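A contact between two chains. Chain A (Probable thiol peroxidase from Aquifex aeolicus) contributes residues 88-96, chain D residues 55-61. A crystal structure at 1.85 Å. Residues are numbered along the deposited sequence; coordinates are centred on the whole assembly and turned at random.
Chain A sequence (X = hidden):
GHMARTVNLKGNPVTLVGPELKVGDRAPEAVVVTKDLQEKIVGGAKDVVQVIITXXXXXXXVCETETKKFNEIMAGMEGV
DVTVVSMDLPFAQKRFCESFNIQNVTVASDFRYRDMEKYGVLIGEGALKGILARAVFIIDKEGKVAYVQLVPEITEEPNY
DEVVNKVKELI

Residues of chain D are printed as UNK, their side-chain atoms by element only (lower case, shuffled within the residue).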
# COMPACT_ATOMS: atom_id res chain seq x y z
N ASP A 88 -12.59 1.87 8.14
CA ASP A 88 -13.59 2.86 7.74
C ASP A 88 -12.85 4.19 7.64
O ASP A 88 -11.90 4.42 8.37
CB ASP A 88 -14.68 3.05 8.81
CG ASP A 88 -15.54 1.82 9.03
OD1 ASP A 88 -16.17 1.34 8.06
OD2 ASP A 88 -15.59 1.34 10.18
N LEU A 89 -13.28 5.07 6.73
CA LEU A 89 -12.63 6.37 6.63
C LEU A 89 -13.11 7.17 7.84
O LEU A 89 -14.14 6.86 8.43
CB LEU A 89 -13.04 7.10 5.35
CG LEU A 89 -12.51 6.59 4.01
CD1 LEU A 89 -12.93 7.57 2.92
CD2 LEU A 89 -10.99 6.46 4.04
N PRO A 90 -12.35 8.20 8.24
CA PRO A 90 -12.75 9.01 9.39
C PRO A 90 -14.17 9.56 9.25
O PRO A 90 -14.88 9.70 10.24
CB PRO A 90 -11.70 10.12 9.41
CG PRO A 90 -10.47 9.42 8.92
CD PRO A 90 -11.01 8.59 7.75
N PHE A 91 -14.57 9.88 8.03
CA PHE A 91 -15.90 10.44 7.78
C PHE A 91 -17.04 9.54 8.23
O PHE A 91 -18.08 10.02 8.70
CB PHE A 91 -16.05 10.77 6.30
CG PHE A 91 -14.95 11.64 5.77
CD1 PHE A 91 -14.82 12.96 6.18
CD2 PHE A 91 -14.00 11.11 4.90
CE1 PHE A 91 -13.76 13.75 5.73
CE2 PHE A 91 -12.93 11.89 4.44
CZ PHE A 91 -12.81 13.21 4.86
N ALA A 92 -16.87 8.23 8.08
CA ALA A 92 -17.90 7.28 8.50
C ALA A 92 -17.89 7.14 10.01
O ALA A 92 -18.94 6.97 10.63
CB ALA A 92 -17.67 5.92 7.84
N GLN A 93 -16.70 7.22 10.60
CA GLN A 93 -16.57 7.09 12.04
C GLN A 93 -17.10 8.33 12.74
O GLN A 93 -17.58 8.26 13.87
CB GLN A 93 -15.11 6.87 12.43
CG GLN A 93 -14.44 5.70 11.71
CD GLN A 93 -13.20 5.22 12.43
OE1 GLN A 93 -12.46 6.02 13.00
NE2 GLN A 93 -12.97 3.91 12.41
N LYS A 94 -17.01 9.46 12.05
CA LYS A 94 -17.50 10.72 12.60
C LYS A 94 -19.02 10.63 12.62
O LYS A 94 -19.66 10.98 13.61
CB LYS A 94 -17.06 11.89 11.71
CG LYS A 94 -17.44 13.27 12.23
CD LYS A 94 -16.89 14.37 11.32
CE LYS A 94 -17.13 15.75 11.91
NZ LYS A 94 -16.43 15.93 13.21
N ARG A 95 -19.58 10.14 11.52
CA ARG A 95 -21.03 9.97 11.39
C ARG A 95 -21.52 8.98 12.44
O ARG A 95 -22.63 9.12 12.97
CB ARG A 95 -21.36 9.47 9.99
CG ARG A 95 -22.80 9.03 9.78
CD ARG A 95 -22.98 8.42 8.40
NE ARG A 95 -21.95 7.42 8.12
CZ ARG A 95 -21.96 6.61 7.06
NH1 ARG A 95 -22.95 6.67 6.18
NH2 ARG A 95 -20.97 5.74 6.89
N PHE A 96 -20.70 7.97 12.72
CA PHE A 96 -21.04 6.95 13.71
C PHE A 96 -21.13 7.57 15.10
O PHE A 96 -22.05 7.28 15.86
CB PHE A 96 -19.97 5.85 13.72
CG PHE A 96 -20.24 4.76 14.72
CD1 PHE A 96 -21.11 3.72 14.43
CD2 PHE A 96 -19.62 4.79 15.97
CE1 PHE A 96 -21.37 2.72 15.36
CE2 PHE A 96 -19.87 3.79 16.91
CZ PHE A 96 -20.75 2.75 16.61
N UNK D 55 -14.37 11.16 -5.80
CA UNK D 55 -14.73 12.05 -4.71
C UNK D 55 -14.01 11.64 -3.43
O UNK D 55 -13.64 10.47 -3.26
c UNK D 55 -16.27 12.06 -4.43
c UNK D 55 -16.73 10.71 -3.91
c UNK D 55 -17.03 12.44 -5.70
N UNK D 56 -13.79 12.59 -2.53
CA UNK D 56 -13.12 12.33 -1.25
C UNK D 56 -13.89 11.32 -0.41
O UNK D 56 -13.32 10.35 0.08
c UNK D 56 -12.91 14.61 -1.78
c UNK D 56 -13.07 13.71 -0.60
c UNK D 56 -13.90 14.04 -2.77
N UNK D 57 -15.19 11.54 -0.23
CA UNK D 57 -16.00 10.63 0.57
C UNK D 57 -17.50 10.89 0.45
O UNK D 57 -17.95 12.03 0.59
o UNK D 57 -16.47 9.92 2.84
c UNK D 57 -15.61 10.72 2.04
N UNK D 58 -18.25 9.83 0.20
CA UNK D 58 -19.70 9.95 0.09
C UNK D 58 -20.33 10.31 1.43
O UNK D 58 -21.53 10.57 1.50
c UNK D 58 -20.43 6.85 -2.18
c UNK D 58 -20.29 8.63 -0.43
c UNK D 58 -20.41 9.27 -2.85
c UNK D 58 -19.88 8.24 -1.85
N UNK D 59 -19.53 10.33 2.49
CA UNK D 59 -20.05 10.68 3.81
C UNK D 59 -19.87 12.16 4.14
O UNK D 59 -19.92 12.56 5.30
o UNK D 59 -21.33 8.42 4.91
c UNK D 59 -20.09 8.48 5.04
c UNK D 59 -19.41 9.83 4.90
o UNK D 59 -19.39 7.47 5.30
N UNK D 60 -19.65 12.97 3.11
CA UNK D 60 -19.50 14.41 3.28
C UNK D 60 -20.58 15.05 2.40
O UNK D 60 -20.89 14.55 1.32
c UNK D 60 -18.10 14.91 2.85
o UNK D 60 -17.89 14.67 1.46
c UNK D 60 -17.02 14.20 3.65
N UNK D 61 -21.16 16.17 2.86
CA UNK D 61 -22.21 16.90 2.14
C UNK D 61 -21.95 17.19 0.67
O UNK D 61 -22.81 16.94 -0.18
c UNK D 61 -22.04 17.73 4.34
c UNK D 61 -20.82 16.87 4.11
c UNK D 61 -22.37 18.18 2.96

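Position 55 of chain D carries three side-chain carbons, one bonded to CA and bearing the other two. A fork at the beta carbon with no heteroatom is valine, and Val55(D) stays out of reach of the chain A stretch.

At position 56 three carbons close a ring onto the backbone nitrogen. The residue meets chain A through its backbone: its O lies 4.0 Å from CD1 of Leu89(A), the residue at the N-cap position of the chain A helix. The ring makes it proline, and Pro56(D) points its CA-to-CB bond sideways.

Position 57 has one carbon followed by one oxygen. Its CB sits 3.3 Å from CD2 of Phe91(A), and 4.2 Å from CD1 of Leu89(A). One carbon and a hydroxyl oxygen spell serine. OG of Ser57(D) accepts a hydrogen bond from the backbone N of position 59 at 3.1 Å and is also bonded elsewhere in the structure.

Position 58 shows four carbons, forked at the second: leucine. Leu58(D) points sideways and makes no contact with the chain A stretch.

Position 59 has two carbons, the second carrying two oxygens. Its CA-to-CB bond points toward chain A, its CB packs 3.8 Å from CB of Phe91(A), and its two oxygens lie close to Ala92(A) and Arg95(A). A carboxylate one carbon beyond CB is aspartate. OD2 of Asp59(D) lies 3.4 Å from CB of Ala92(A) and 2.8 Å from NH2 of Arg95(A), and OD1 of Asp59(D) forms a salt bridge with NH1 of Arg95(A) at 2.7 Å. OD1 lies over the guanidinium face, so the attraction is of charge alone, and its modelled place is less certain because it crowds a neighbour.

Position 60 begins with a carbon that carries one oxygen and one carbon. The carbon branch lies 3.6 Å from CD1 of Phe91(A), over one face of the ring. This is threonine. CG2 of Thr60(D) is 4.0 Å from the Phe91(A) ring centroid, in a CH-pi contact. OG1 of Thr60(D) donates to O of Ser57(D) at 2.8 Å.

At position 61 three carbons again close a ring onto the backbone nitrogen, which makes it proline; Pro61(D) is out of reach of the chain A stretch.

The rule to read is a hydrogen-bonded turn against the start of a helix. A type I turn from Ser57(D) to Thr60(D), tied by side-chain and backbone hydrogen bonds, presents CB, carboxylate and methyl to Leu89(A), Phe91(A), Ala92(A) and Arg95(A). Phe91(A) and Arg95(A), one helical turn apart, both point toward it. No hydrogen bond crosses; packing around the phenyl ring and one charge pair make the contact.

Chain D 55-61: VPSLDTP
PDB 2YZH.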